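Local atomic coordinates of D-alanine--D-alanine ligase (Coxiella burnetii, PDB entry 3TQT), a protein that probably joins two D-alanine molecules into D-alanyl-D-alanine at the cost of ATP, a step of peptidoglycan synthesis in cell wall formation. Residues 281-286 / 304-309; 157-162 / 168-173; 48-53 / 114-119. All blocks are in the same frame, centred on the assembly; numbering follows the deposited sequence.

Contact 1: residues 281-286 / 304-309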
ATOM      1  N   LYS A 281      -0.446  25.705  17.734  1.00 32.53           N
ATOM      2  CA  LYS A 281      -1.762  25.095  17.617  1.00 37.24           C
ATOM      3  C   LYS A 281      -2.046  24.621  16.196  1.00 35.94           C
ATOM      4  O   LYS A 281      -2.647  23.568  15.999  1.00 31.29           O
ATOM      5  CB  LYS A 281      -2.854  26.072  18.064  1.00 43.49           C
ATOM      6  CG  LYS A 281      -2.838  26.391  19.555  1.00 59.52           C
ATOM      7  CD  LYS A 281      -2.966  25.132  20.402  1.00 65.09           C
ATOM      8  CE  LYS A 281      -3.073  25.475  21.884  1.00 70.87           C
ATOM      9  NZ  LYS A 281      -3.290  24.263  22.734  1.00 71.48           N
ATOM     10  N   GLN A 282      -1.623  25.402  15.207  1.00 31.25           N
ATOM     11  CA  GLN A 282      -1.860  25.037  13.814  1.00 29.28           C
ATOM     12  C   GLN A 282      -1.066  23.793  13.460  1.00 27.26           C
ATOM     13  O   GLN A 282      -1.599  22.839  12.898  1.00 30.30           O
ATOM     14  CB  GLN A 282      -1.458  26.165  12.878  1.00 36.85           C
ATOM     15  CG  GLN A 282      -2.445  27.293  12.789  1.00 43.42           C
ATOM     16  CD  GLN A 282      -1.949  28.367  11.851  1.00 41.92           C
ATOM     17  OE1 GLN A 282      -1.788  28.135  10.651  1.00 40.39           O
ATOM     18  NE2 GLN A 282      -1.673  29.545  12.396  1.00 43.42           N
ATOM     19  N   ILE A 283       0.219  23.818  13.786  1.00 26.37           N
ATOM     20  CA  ILE A 283       1.075  22.668  13.552  1.00 28.25           C
ATOM     21  C   ILE A 283       0.439  21.404  14.134  1.00 30.43           C
ATOM     22  O   ILE A 283       0.329  20.378  13.470  1.00 23.39           O
ATOM     23  CB  ILE A 283       2.465  22.906  14.152  1.00 29.85           C
ATOM     24  CG1 ILE A 283       3.171  24.024  13.366  1.00 30.43           C
ATOM     25  CG2 ILE A 283       3.272  21.609  14.134  1.00 27.74           C
ATOM     26  CD1 ILE A 283       4.459  24.498  13.977  1.00 36.19           C
ATOM     27  N   GLN A 284      -0.001  21.484  15.379  1.00 27.02           N
ATOM     28  CA  GLN A 284      -0.579  20.320  16.024  1.00 29.59           C
ATOM     29  C   GLN A 284      -1.872  19.887  15.335  1.00 26.77           C
ATOM     30  O   GLN A 284      -2.075  18.696  15.084  1.00 25.96           O
ATOM     31  CB  GLN A 284      -0.779  20.577  17.519  1.00 28.80           C
ATOM     32  CG  GLN A 284       0.540  20.602  18.283  1.00 33.66           C
ATOM     33  CD  GLN A 284       0.386  21.080  19.709  1.00 38.88           C
ATOM     34  OE1 GLN A 284      -0.318  22.050  19.978  1.00 35.73           O
ATOM     35  NE2 GLN A 284       1.040  20.394  20.633  1.00 38.26           N
ATOM     36  N   GLN A 285      -2.731  20.843  14.991  1.00 25.47           N
ATOM     37  CA  GLN A 285      -4.014  20.465  14.412  1.00 26.56           C
ATOM     38  C   GLN A 285      -3.861  19.895  13.013  1.00 23.67           C
ATOM     39  O   GLN A 285      -4.530  18.925  12.658  1.00 28.93           O
ATOM     40  CB  GLN A 285      -5.001  21.623  14.386  1.00 25.49           C
ATOM     41  CG  GLN A 285      -6.395  21.174  13.948  1.00 37.16           C
ATOM     42  CD  GLN A 285      -7.031  20.186  14.924  1.00 40.27           C
ATOM     43  OE1 GLN A 285      -7.349  20.547  16.054  1.00 39.90           O
ATOM     44  NE2 GLN A 285      -7.210  18.932  14.490  1.00 35.71           N
ATOM     45  N   ILE A 286      -2.981  20.497  12.228  1.00 23.55           N
ATOM     46  CA  ILE A 286      -2.754  20.042  10.864  1.00 21.23           C
ATOM     47  C   ILE A 286      -2.069  18.684  10.888  1.00 21.28           C
ATOM     48  O   ILE A 286      -2.380  17.812  10.080  1.00 22.20           O
ATOM     49  CB  ILE A 286      -1.903  21.047  10.061  1.00 24.41           C
ATOM     50  CG1 ILE A 286      -2.672  22.364   9.900  1.00 30.69           C
ATOM     51  CG2 ILE A 286      -1.571  20.484   8.685  1.00 20.49           C
ATOM     52  CD1 ILE A 286      -1.888  23.429   9.185  1.00 33.54           C
ATOM     53  N   PHE A 304       6.906  19.732   8.573  1.00 21.95           N
ATOM     54  CA  PHE A 304       6.357  20.953   8.016  1.00 22.30           C
ATOM     55  C   PHE A 304       7.461  21.919   7.633  1.00 26.03           C
ATOM     56  O   PHE A 304       8.593  21.826   8.121  1.00 24.41           O
ATOM     57  CB  PHE A 304       5.559  21.695   9.077  1.00 22.77           C
ATOM     58  CG  PHE A 304       4.369  20.961   9.609  1.00 26.22           C
ATOM     59  CD1 PHE A 304       3.100  21.268   9.163  1.00 24.54           C
ATOM     60  CD2 PHE A 304       4.509  20.029  10.616  1.00 24.16           C
ATOM     61  CE1 PHE A 304       2.001  20.617   9.681  1.00 23.38           C
ATOM     62  CE2 PHE A 304       3.416  19.374  11.139  1.00 24.38           C
ATOM     63  CZ  PHE A 304       2.164  19.668  10.682  1.00 21.19           C
ATOM     64  N   PHE A 305       7.103  22.882   6.791  1.00 22.68           N
ATOM     65  CA  PHE A 305       7.823  24.151   6.725  1.00 20.64           C
ATOM     66  C   PHE A 305       6.926  25.198   7.362  1.00 25.52           C
ATOM     67  O   PHE A 305       5.708  25.190   7.167  1.00 24.09           O
ATOM     68  CB  PHE A 305       8.146  24.533   5.280  1.00 24.66           C
ATOM     69  CG  PHE A 305       9.398  23.897   4.763  1.00 25.15           C
ATOM     70  CD1 PHE A 305      10.623  24.508   4.947  1.00 31.10           C
ATOM     71  CD2 PHE A 305       9.352  22.675   4.118  1.00 32.62           C
ATOM     72  CE1 PHE A 305      11.784  23.916   4.480  1.00 34.02           C
ATOM     73  CE2 PHE A 305      10.504  22.080   3.645  1.00 35.94           C
ATOM     74  CZ  PHE A 305      11.722  22.701   3.831  1.00 39.41           C
ATOM     75  N   VAL A 306       7.516  26.074   8.165  1.00 27.83           N
ATOM     76  CA  VAL A 306       6.808  27.257   8.624  1.00 27.00           C
ATOM     77  C   VAL A 306       7.522  28.458   8.026  1.00 27.41           C
ATOM     78  O   VAL A 306       8.694  28.695   8.310  1.00 26.49           O
ATOM     79  CB  VAL A 306       6.795  27.374  10.148  1.00 28.57           C
ATOM     80  CG1 VAL A 306       6.148  28.692  10.568  1.00 31.77           C
ATOM     81  CG2 VAL A 306       6.062  26.202  10.746  1.00 29.97           C
ATOM     82  N   THR A 307       6.815  29.193   7.173  1.00 27.93           N
ATOM     83  CA  THR A 307       7.416  30.295   6.443  1.00 31.42           C
ATOM     84  C   THR A 307       7.639  31.492   7.364  1.00 29.80           C
ATOM     85  O   THR A 307       7.090  31.564   8.473  1.00 29.52           O
ATOM     86  CB  THR A 307       6.533  30.742   5.251  1.00 32.24           C
ATOM     87  OG1 THR A 307       5.346  31.365   5.748  1.00 31.86           O
ATOM     88  CG2 THR A 307       6.146  29.549   4.391  1.00 31.05           C
ATOM     89  N   PRO A 308       8.452  32.439   6.908  1.00 34.35           N
ATOM     90  CA  PRO A 308       8.666  33.646   7.710  1.00 34.72           C
ATOM     91  C   PRO A 308       7.349  34.364   7.999  1.00 37.53           C
ATOM     92  O   PRO A 308       7.195  34.932   9.078  1.00 47.36           O
ATOM     93  CB  PRO A 308       9.568  34.486   6.820  1.00 29.89           C
ATOM     94  CG  PRO A 308      10.342  33.474   6.039  1.00 39.06           C
ATOM     95  CD  PRO A 308       9.351  32.378   5.742  1.00 30.53           C
ATOM     96  N   ASN A 309       6.404  34.314   7.067  1.00 33.23           N
ATOM     97  CA  ASN A 309       5.084  34.880   7.310  1.00 38.65           C
ATOM     98  C   ASN A 309       4.206  33.958   8.154  1.00 38.79           C
ATOM     99  O   ASN A 309       2.993  34.142   8.236  1.00 36.51           O
ATOM    100  CB  ASN A 309       4.381  35.196   5.991  1.00 49.52           C
ATOM    101  CG  ASN A 309       3.305  36.251   6.148  1.00 61.84           C
ATOM    102  OD1 ASN A 309       3.360  37.082   7.058  1.00 57.80           O
ATOM    103  ND2 ASN A 309       2.318  36.224   5.262  1.00 69.72           N
TER
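Helix segment 281-286 runs nearly antiparallel to strand segment 304-306, at 158° between their axes, and I283 and F304 lie nearest, 7.8 Å between CA atoms. The short axes come within 10.9 Å of each other. F304 fills most of that gap. Its CG stands anti to its own carbonyl carbon (chi1 -62°), and the ring packs against two isoleucines one helical turn apart, one over a face and one at the edge. I283 covers the face: CG2 makes a CH-pi contact, 4.2 Å from the ring centroid and 28° off the normal. I286 meets the ring differently. Its CG2 lies at the edge, in the ring plane, 3.7 Å from F304 CE1. The backbone also takes part, as I283 O is 3.4 Å from F304 CZ. The two branches of I283 divide the work. CG2 serves the ring, while CD1, on the other branch, touches V306 CG2 at 4.0 Å, the two side chains crossing at about a right angle.

Neighbouring strands close the site. I283 also packs on I230 and C232 of strand 228-236, and F304 on V312 and V314 of strand 312-318. The contact thus packs helix 277-293 on the five-stranded antiparallel sheet of the ATP-grasp region. I230 falls within the predicted ATP-binding range, and D303, just before F304, is a predicted magnesium ligand. Across the interface the chemistry is apolar: shape fit and the CH-pi contact hold F304 against the two isoleucines, on and beside strands whose residues are predicted to bind magnesium and ATP.

Contact 2: residues 157-162 / 168-173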
ATOM      1  N   ASP A 157       4.231  23.140  -2.425  1.00 22.50           N
ATOM      2  CA  ASP A 157       3.827  22.762  -3.769  1.00 28.77           C
ATOM      3  C   ASP A 157       4.856  21.829  -4.380  1.00 23.27           C
ATOM      4  O   ASP A 157       5.995  21.756  -3.918  1.00 21.74           O
ATOM      5  CB  ASP A 157       3.596  23.983  -4.666  1.00 29.57           C
ATOM      6  CG  ASP A 157       2.784  23.638  -5.921  1.00 38.59           C
ATOM      7  OD1 ASP A 157       2.056  22.611  -5.911  1.00 31.69           O
ATOM      8  OD2 ASP A 157       2.868  24.384  -6.922  1.00 36.51           O
ATOM      9  N   TRP A 158       4.442  21.099  -5.407  1.00 22.00           N
ATOM     10  CA  TRP A 158       5.327  20.128  -6.032  1.00 22.44           C
ATOM     11  C   TRP A 158       4.918  19.919  -7.468  1.00 20.43           C
ATOM     12  O   TRP A 158       3.814  20.279  -7.872  1.00 21.81           O
ATOM     13  CB  TRP A 158       5.274  18.791  -5.291  1.00 16.03           C
ATOM     14  CG  TRP A 158       4.041  17.988  -5.611  1.00 22.98           C
ATOM     15  CD1 TRP A 158       3.964  16.884  -6.416  1.00 18.86           C
ATOM     16  CD2 TRP A 158       2.709  18.238  -5.145  1.00 22.17           C
ATOM     17  NE1 TRP A 158       2.670  16.423  -6.462  1.00 24.13           N
ATOM     18  CE2 TRP A 158       1.878  17.242  -5.696  1.00 26.26           C
ATOM     19  CE3 TRP A 158       2.139  19.213  -4.312  1.00 20.83           C
ATOM     20  CZ2 TRP A 158       0.503  17.189  -5.446  1.00 23.98           C
ATOM     21  CZ3 TRP A 158       0.781  19.159  -4.062  1.00 23.53           C
ATOM     22  CH2 TRP A 158      -0.023  18.145  -4.619  1.00 26.23           C
ATOM     23  N   HIS A 159       5.814  19.326  -8.239  1.00 19.42           N
ATOM     24  CA  HIS A 159       5.478  18.910  -9.587  1.00 18.22           C
ATOM     25  C   HIS A 159       6.108  17.569  -9.865  1.00 20.15           C
ATOM     26  O   HIS A 159       7.321  17.432  -9.824  1.00 25.78           O
ATOM     27  CB  HIS A 159       5.966  19.928 -10.621  1.00 21.46           C
ATOM     28  CG  HIS A 159       5.554  19.580 -12.013  1.00 26.90           C
ATOM     29  ND1 HIS A 159       4.265  19.748 -12.468  1.00 29.66           N
ATOM     30  CD2 HIS A 159       6.244  19.021 -13.037  1.00 29.70           C
ATOM     31  CE1 HIS A 159       4.185  19.336 -13.720  1.00 35.92           C
ATOM     32  NE2 HIS A 159       5.371  18.891 -14.091  1.00 24.91           N
ATOM     33  N   THR A 160       5.271  16.577 -10.138  1.00 19.13           N
ATOM     34  CA  THR A 160       5.745  15.227 -10.376  1.00 17.66           C
ATOM     35  C   THR A 160       6.193  15.082 -11.832  1.00 26.28           C
ATOM     36  O   THR A 160       5.565  15.627 -12.733  1.00 21.21           O
ATOM     37  CB  THR A 160       4.623  14.220 -10.094  1.00 22.39           C
ATOM     38  OG1 THR A 160       4.290  14.260  -8.695  1.00 23.05           O
ATOM     39  CG2 THR A 160       5.036  12.797 -10.494  1.00 19.32           C
ATOM     40  N   LEU A 161       7.294  14.365 -12.048  1.00 19.79           N
ATOM     41  CA  LEU A 161       7.714  13.976 -13.386  1.00 20.32           C
ATOM     42  C   LEU A 161       7.945  12.479 -13.409  1.00 25.36           C
ATOM     43  O   LEU A 161       8.458  11.898 -12.447  1.00 20.79           O
ATOM     44  CB  LEU A 161       9.021  14.659 -13.791  1.00 22.72           C
ATOM     45  CG  LEU A 161       8.994  16.135 -14.172  1.00 27.33           C
ATOM     46  CD1 LEU A 161      10.409  16.580 -14.507  1.00 32.09           C
ATOM     47  CD2 LEU A 161       8.059  16.372 -15.355  1.00 23.06           C
ATOM     48  N   SER A 162       7.567  11.866 -14.520  1.00 21.18           N
ATOM     49  CA  SER A 162       7.892  10.475 -14.760  1.00 24.33           C
ATOM     50  C   SER A 162       8.847  10.434 -15.940  1.00 24.54           C
ATOM     51  O   SER A 162       8.990  11.418 -16.668  1.00 22.98           O
ATOM     52  CB  SER A 162       6.633   9.672 -15.059  1.00 22.73           C
ATOM     53  OG  SER A 162       5.818   9.614 -13.901  1.00 30.25           O
ATOM     54  N   GLU A 168      11.958  19.395 -21.011  1.00 26.89           N
ATOM     55  CA  GLU A 168      12.031  20.729 -21.588  1.00 28.76           C
ATOM     56  C   GLU A 168      10.809  21.563 -21.209  1.00 30.23           C
ATOM     57  O   GLU A 168       9.679  21.064 -21.195  1.00 31.24           O
ATOM     58  CB  GLU A 168      12.147  20.629 -23.108  1.00 34.87           C
ATOM     59  CG  GLU A 168      13.485  20.073 -23.591  1.00 38.95           C
ATOM     60  CD  GLU A 168      13.515  18.546 -23.672  1.00 37.76           C
ATOM     61  OE1 GLU A 168      12.490  17.895 -23.384  1.00 36.13           O
ATOM     62  OE2 GLU A 168      14.579  17.998 -24.027  1.00 44.90           O
ATOM     63  N   GLY A 169      11.043  22.828 -20.880  1.00 29.56           N
ATOM     64  CA  GLY A 169       9.966  23.742 -20.561  1.00 32.82           C
ATOM     65  C   GLY A 169       9.487  23.617 -19.129  1.00 29.03           C
ATOM     66  O   GLY A 169       8.848  24.527 -18.599  1.00 32.46           O
ATOM     67  N   VAL A 170       9.789  22.491 -18.492  1.00 26.70           N
ATOM     68  CA  VAL A 170       9.324  22.281 -17.121  1.00 26.14           C
ATOM     69  C   VAL A 170       9.978  23.246 -16.149  1.00 26.22           C
ATOM     70  O   VAL A 170       9.292  23.891 -15.362  1.00 28.35           O
ATOM     71  CB  VAL A 170       9.538  20.838 -16.642  1.00 21.77           C
ATOM     72  CG1 VAL A 170       9.084  20.689 -15.179  1.00 20.65           C
ATOM     73  CG2 VAL A 170       8.757  19.886 -17.532  1.00 24.95           C
ATOM     74  N   TYR A 171      11.302  23.329 -16.202  1.00 25.42           N
ATOM     75  CA  TYR A 171      12.043  24.236 -15.338  1.00 27.77           C
ATOM     76  C   TYR A 171      11.443  25.627 -15.386  1.00 28.65           C
ATOM     77  O   TYR A 171      11.127  26.209 -14.346  1.00 29.79           O
ATOM     78  CB  TYR A 171      13.509  24.294 -15.753  1.00 25.52           C
ATOM     79  CG  TYR A 171      14.364  25.157 -14.862  1.00 30.44           C
ATOM     80  CD1 TYR A 171      14.601  24.796 -13.544  1.00 30.71           C
ATOM     81  CD2 TYR A 171      14.954  26.333 -15.344  1.00 35.80           C
ATOM     82  CE1 TYR A 171      15.393  25.580 -12.722  1.00 34.09           C
ATOM     83  CE2 TYR A 171      15.743  27.125 -14.528  1.00 37.71           C
ATOM     84  CZ  TYR A 171      15.958  26.736 -13.215  1.00 37.13           C
ATOM     85  OH  TYR A 171      16.735  27.499 -12.381  1.00 36.30           O
ATOM     86  N   GLN A 172      11.276  26.152 -16.600  1.00 29.07           N
ATOM     87  CA  GLN A 172      10.790  27.512 -16.783  1.00 29.64           C
ATOM     88  C   GLN A 172       9.385  27.688 -16.244  1.00 29.42           C
ATOM     89  O   GLN A 172       9.069  28.709 -15.638  1.00 35.90           O
ATOM     90  CB  GLN A 172      10.818  27.917 -18.264  1.00 33.17           C
ATOM     91  CG  GLN A 172      10.592  29.407 -18.449  1.00 34.54           C
ATOM     92  CD  GLN A 172      11.586  30.209 -17.641  1.00 40.82           C
ATOM     93  OE1 GLN A 172      12.785  30.115 -17.869  1.00 43.90           O
ATOM     94  NE2 GLN A 172      11.098  30.961 -16.657  1.00 34.47           N
ATOM     95  N   ARG A 173       8.540  26.689 -16.475  1.00 30.57           N
ATOM     96  CA  ARG A 173       7.162  26.750 -16.016  1.00 32.19           C
ATOM     97  C   ARG A 173       7.108  26.728 -14.501  1.00 30.21           C
ATOM     98  O   ARG A 173       6.262  27.373 -13.897  1.00 28.52           O
ATOM     99  CB  ARG A 173       6.335  25.602 -16.590  1.00 34.09           C
ATOM    100  CG  ARG A 173       4.992  25.433 -15.897  1.00 48.39           C
ATOM    101  CD  ARG A 173       4.053  24.516 -16.675  1.00 57.37           C
ATOM    102  NE  ARG A 173       4.652  23.215 -16.962  1.00 63.15           N
ATOM    103  CZ  ARG A 173       5.320  22.932 -18.076  1.00 65.59           C
ATOM    104  NH1 ARG A 173       5.479  23.861 -19.010  1.00 70.11           N
ATOM    105  NH2 ARG A 173       5.832  21.723 -18.255  1.00 67.48           N
TER
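Strand 159-161 and the first turn of helix 170-177 face each other without sharing a backbone bond, and the nearest CA atoms, those of H159 and V170, are 9.1 Å apart. G169 is the N-cap residue. Its positive phi of 82° suits glycine, and the first turn is closed by R173 N bonding to G169 O at 3.0 Å.

V170 carries the contact from the helix side. Its two methyls go to different partners. CG1 is anti to the backbone N (chi1 178°) and approaches the H159 ring obliquely, 3.9 Å from CD2. CG2 points to L161, and the two side chains meet tip to tip, with L161 CD2 at 4.2 Å from V170 CG2. H159 and L161 are two apart on the strand, so both present their side chains to the helix, and V170 touches both. R173, one turn on, also leans this way. Its NH2 stays 5.1 Å from H159 NE2, too far for a bond. If the histidine were charged, the two groups would probably disfavour each other slightly.

The strand is an outer one of the four-stranded antiparallel sheet, paired to strand 219-223 through H159 with V221 and L161 with L219. F205 of helix 202-212 packs on both L161 and V170, and so extends the same apolar cluster. L219 is within the predicted ATP-binding range, next to L161. W158, just before the strand, packs on helix 141-150.

The contact joins an edge strand to the helix that follows it, within an alpha/beta unit of the ATP-grasp region. V170 and L161 are buried. The H159 imidazole also packs on V170 but is partly exposed, with exposed R173 beyond it. Apolar fit around V170 thus holds helix to strand.

Contact 3: residues 48-53 / 114-119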
ATOM      1  N   GLY A  48      18.133  -9.737   2.338  1.00 39.36           N
ATOM      2  CA  GLY A  48      16.746 -10.036   2.637  1.00 37.94           C
ATOM      3  C   GLY A  48      16.511 -11.332   3.384  1.00 35.73           C
ATOM      4  O   GLY A  48      15.391 -11.834   3.417  1.00 33.69           O
ATOM      5  N   ARG A  49      17.560 -11.884   3.977  1.00 32.05           N
ATOM      6  CA  ARG A  49      17.409 -13.062   4.827  1.00 28.84           C
ATOM      7  C   ARG A  49      16.960 -12.659   6.227  1.00 27.23           C
ATOM      8  O   ARG A  49      17.419 -11.653   6.764  1.00 30.39           O
ATOM      9  CB  ARG A  49      18.720 -13.839   4.910  1.00 31.34           C
ATOM     10  CG  ARG A  49      19.051 -14.597   3.639  1.00 36.40           C
ATOM     11  CD  ARG A  49      20.424 -15.255   3.721  1.00 46.55           C
ATOM     12  NE  ARG A  49      21.484 -14.256   3.691  1.00 54.01           N
ATOM     13  CZ  ARG A  49      22.764 -14.530   3.480  1.00 58.59           C
ATOM     14  NH1 ARG A  49      23.154 -15.783   3.276  1.00 60.74           N
ATOM     15  NH2 ARG A  49      23.653 -13.546   3.468  1.00 58.56           N
ATOM     16  N   TRP A  50      16.067 -13.451   6.813  1.00 23.67           N
ATOM     17  CA  TRP A  50      15.532 -13.145   8.134  1.00 27.91           C
ATOM     18  C   TRP A  50      16.149 -14.003   9.221  1.00 27.51           C
ATOM     19  O   TRP A  50      16.335 -15.210   9.056  1.00 31.53           O
ATOM     20  CB  TRP A  50      14.019 -13.369   8.175  1.00 26.51           C
ATOM     21  CG  TRP A  50      13.217 -12.390   7.400  1.00 28.27           C
ATOM     22  CD1 TRP A  50      13.533 -11.830   6.204  1.00 29.84           C
ATOM     23  CD2 TRP A  50      11.942 -11.850   7.779  1.00 26.87           C
ATOM     24  NE1 TRP A  50      12.528 -10.978   5.804  1.00 28.25           N
ATOM     25  CE2 TRP A  50      11.545 -10.971   6.755  1.00 24.99           C
ATOM     26  CE3 TRP A  50      11.105 -12.029   8.884  1.00 30.17           C
ATOM     27  CZ2 TRP A  50      10.339 -10.257   6.805  1.00 29.28           C
ATOM     28  CZ3 TRP A  50       9.908 -11.329   8.933  1.00 35.23           C
ATOM     29  CH2 TRP A  50       9.538 -10.451   7.900  1.00 32.25           C
ATOM     30  N   TYR A  51      16.428 -13.370  10.352  1.00 24.48           N
ATOM     31  CA  TYR A  51      16.988 -14.059  11.493  1.00 23.98           C
ATOM     32  C   TYR A  51      16.220 -13.634  12.727  1.00 25.76           C
ATOM     33  O   TYR A  51      15.775 -12.499  12.831  1.00 28.39           O
ATOM     34  CB  TYR A  51      18.461 -13.721  11.665  1.00 25.83           C
ATOM     35  CG  TYR A  51      19.329 -14.010  10.454  1.00 26.95           C
ATOM     36  CD1 TYR A  51      19.965 -15.236  10.309  1.00 29.28           C
ATOM     37  CD2 TYR A  51      19.518 -13.055   9.464  1.00 29.75           C
ATOM     38  CE1 TYR A  51      20.761 -15.507   9.218  1.00 32.01           C
ATOM     39  CE2 TYR A  51      20.326 -13.316   8.365  1.00 34.83           C
ATOM     40  CZ  TYR A  51      20.943 -14.544   8.251  1.00 34.44           C
ATOM     41  OH  TYR A  51      21.731 -14.821   7.162  1.00 36.59           O
ATOM     42  N   LEU A  52      16.050 -14.554  13.665  1.00 20.83           N
ATOM     43  CA  LEU A  52      15.415 -14.198  14.914  1.00 21.46           C
ATOM     44  C   LEU A  52      16.405 -14.225  16.062  1.00 27.07           C
ATOM     45  O   LEU A  52      17.149 -15.189  16.229  1.00 30.84           O
ATOM     46  CB  LEU A  52      14.254 -15.141  15.213  1.00 21.20           C
ATOM     47  CG  LEU A  52      13.393 -14.785  16.421  1.00 21.88           C
ATOM     48  CD1 LEU A  52      11.945 -15.217  16.145  1.00 26.91           C
ATOM     49  CD2 LEU A  52      13.911 -15.435  17.676  1.00 30.36           C
ATOM     50  N   ILE A  53      16.396 -13.165  16.858  1.00 29.14           N
ATOM     51  CA  ILE A  53      17.207 -13.086  18.065  1.00 25.24           C
ATOM     52  C   ILE A  53      16.263 -13.076  19.262  1.00 28.98           C
ATOM     53  O   ILE A  53      15.495 -12.138  19.436  1.00 28.69           O
ATOM     54  CB  ILE A  53      18.039 -11.791  18.046  1.00 25.01           C
ATOM     55  CG1 ILE A  53      18.951 -11.783  16.820  1.00 28.86           C
ATOM     56  CG2 ILE A  53      18.835 -11.629  19.326  1.00 28.11           C
ATOM     57  CD1 ILE A  53      19.374 -10.381  16.364  1.00 29.86           C
ATOM     58  N   GLY A 114       4.918  -0.215   2.733  1.00 24.42           N
ATOM     59  CA  GLY A 114       3.814  -1.138   2.739  1.00 27.39           C
ATOM     60  C   GLY A 114       4.198  -2.581   2.511  1.00 25.94           C
ATOM     61  O   GLY A 114       3.377  -3.453   2.726  1.00 26.13           O
ATOM     62  N   ALA A 115       5.428  -2.852   2.079  1.00 25.51           N
ATOM     63  CA  ALA A 115       5.812  -4.233   1.789  1.00 31.45           C
ATOM     64  C   ALA A 115       5.793  -5.103   3.044  1.00 27.80           C
ATOM     65  O   ALA A 115       5.133  -6.141   3.083  1.00 21.90           O
ATOM     66  CB  ALA A 115       7.181  -4.295   1.102  1.00 31.29           C
ATOM     67  N   LEU A 116       6.513  -4.672   4.071  1.00 22.58           N
ATOM     68  CA  LEU A 116       6.552  -5.391   5.340  1.00 26.64           C
ATOM     69  C   LEU A 116       5.167  -5.462   5.988  1.00 23.87           C
ATOM     70  O   LEU A 116       4.767  -6.496   6.517  1.00 21.62           O
ATOM     71  CB  LEU A 116       7.530  -4.698   6.275  1.00 29.59           C
ATOM     72  CG  LEU A 116       8.275  -5.564   7.278  1.00 42.27           C
ATOM     73  CD1 LEU A 116       8.920  -6.770   6.595  1.00 39.19           C
ATOM     74  CD2 LEU A 116       9.321  -4.696   7.965  1.00 44.42           C
ATOM     75  N   GLN A 117       4.447  -4.351   5.952  1.00 18.66           N
ATOM     76  CA  GLN A 117       3.067  -4.306   6.434  1.00 18.30           C
ATOM     77  C   GLN A 117       2.208  -5.338   5.708  1.00 20.84           C
ATOM     78  O   GLN A 117       1.356  -5.981   6.311  1.00 20.81           O
ATOM     79  CB  GLN A 117       2.477  -2.909   6.211  1.00 20.08           C
ATOM     80  CG  GLN A 117       3.080  -1.825   7.127  1.00 20.28           C
ATOM     81  CD  GLN A 117       4.497  -1.400   6.713  1.00 22.04           C
ATOM     82  OE1 GLN A 117       4.891  -1.557   5.560  1.00 20.70           O
ATOM     83  NE2 GLN A 117       5.247  -0.846   7.653  1.00 23.34           N
ATOM     84  N   GLY A 118       2.424  -5.488   4.406  1.00 16.96           N
ATOM     85  CA  GLY A 118       1.650  -6.438   3.612  1.00 18.12           C
ATOM     86  C   GLY A 118       1.869  -7.879   4.044  1.00 20.81           C
ATOM     87  O   GLY A 118       0.919  -8.670   4.130  1.00 22.16           O
ATOM     88  N   LEU A 119       3.122  -8.222   4.324  1.00 18.74           N
ATOM     89  CA  LEU A 119       3.453  -9.552   4.821  1.00 21.73           C
ATOM     90  C   LEU A 119       2.776  -9.771   6.162  1.00 24.87           C
ATOM     91  O   LEU A 119       2.208 -10.836   6.429  1.00 20.03           O
ATOM     92  CB  LEU A 119       4.968  -9.721   4.962  1.00 25.36           C
ATOM     93  CG  LEU A 119       5.390 -11.026   5.638  1.00 25.29           C
ATOM     94  CD1 LEU A 119       4.642 -12.200   5.016  1.00 30.64           C
ATOM     95  CD2 LEU A 119       6.910 -11.209   5.535  1.00 30.15           C
TER
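This is a buried apolar contact between a strand and a helix in the N-terminal region of the ligase. W50 of strand 50-53 meets L116 and L119 at the start of helix 115-122. The six-membered part of the indole does the touching. W50 CH2 is 3.6 Å from L119 CD2, and W50 CZ2 is 3.8 Å from L116 CD1. Each methyl lies close to both of these ring carbons and approaches the ring obliquely. The leucines arrive differently. L119 comes from the direction opposite to the indole, its CG anti to the backbone N (chi1 173°), and this carries CD2 out to the ring. The L116 side chain slides past the indole in the opposite direction. L116 leaves the helix at an angle to the strand, and CD1 still touches the indole.

The helix start is regular. G114 is the N-cap residue, and its O accepts G118 N at 2.8 Å. W50 is also backed by its own sheet: it packs on I76 of strand 74-78 and on I42 and I44 of strand 37-44. The second subunit completes the surroundings. The ring of F80 of that subunit stacks on W50, and L122 of that subunit packs on both L116 and L119. The cluster is thus shared between the subunits.

The strand belongs to a mixed seven-stranded sheet, and the helix follows strand 101-104 at its far edge. A helix laid against a sheet in this way is characteristic of the Rossmann-like alpha/beta N-terminal domain of D-alanine–D-alanine ligases, here with its apolar packing continued into the dimer interface.

In the fold
All three contacts pair a helix with a strand and rest on apolar side chains, but each holds different elements. Contacts 1 and 2 both lie in the ATP-grasp range, on separate antiparallel sheets. Their centres are 26 Å apart, and their nearest atoms about 8 Å. Contact 3 is in the N-terminal range, across the chain's centre from contact 1 and about 35 Å away between centres. All are largely buried. Contacts 1 and 2 both border the predicted ATP-binding range; contact 1 also lies near a predicted magnesium ligand, and contact 2 is flanked by exposed polar residues. Contact 3 lies away from the annotated sites. A second subunit packs on it; no other chain touches contacts 1 and 2.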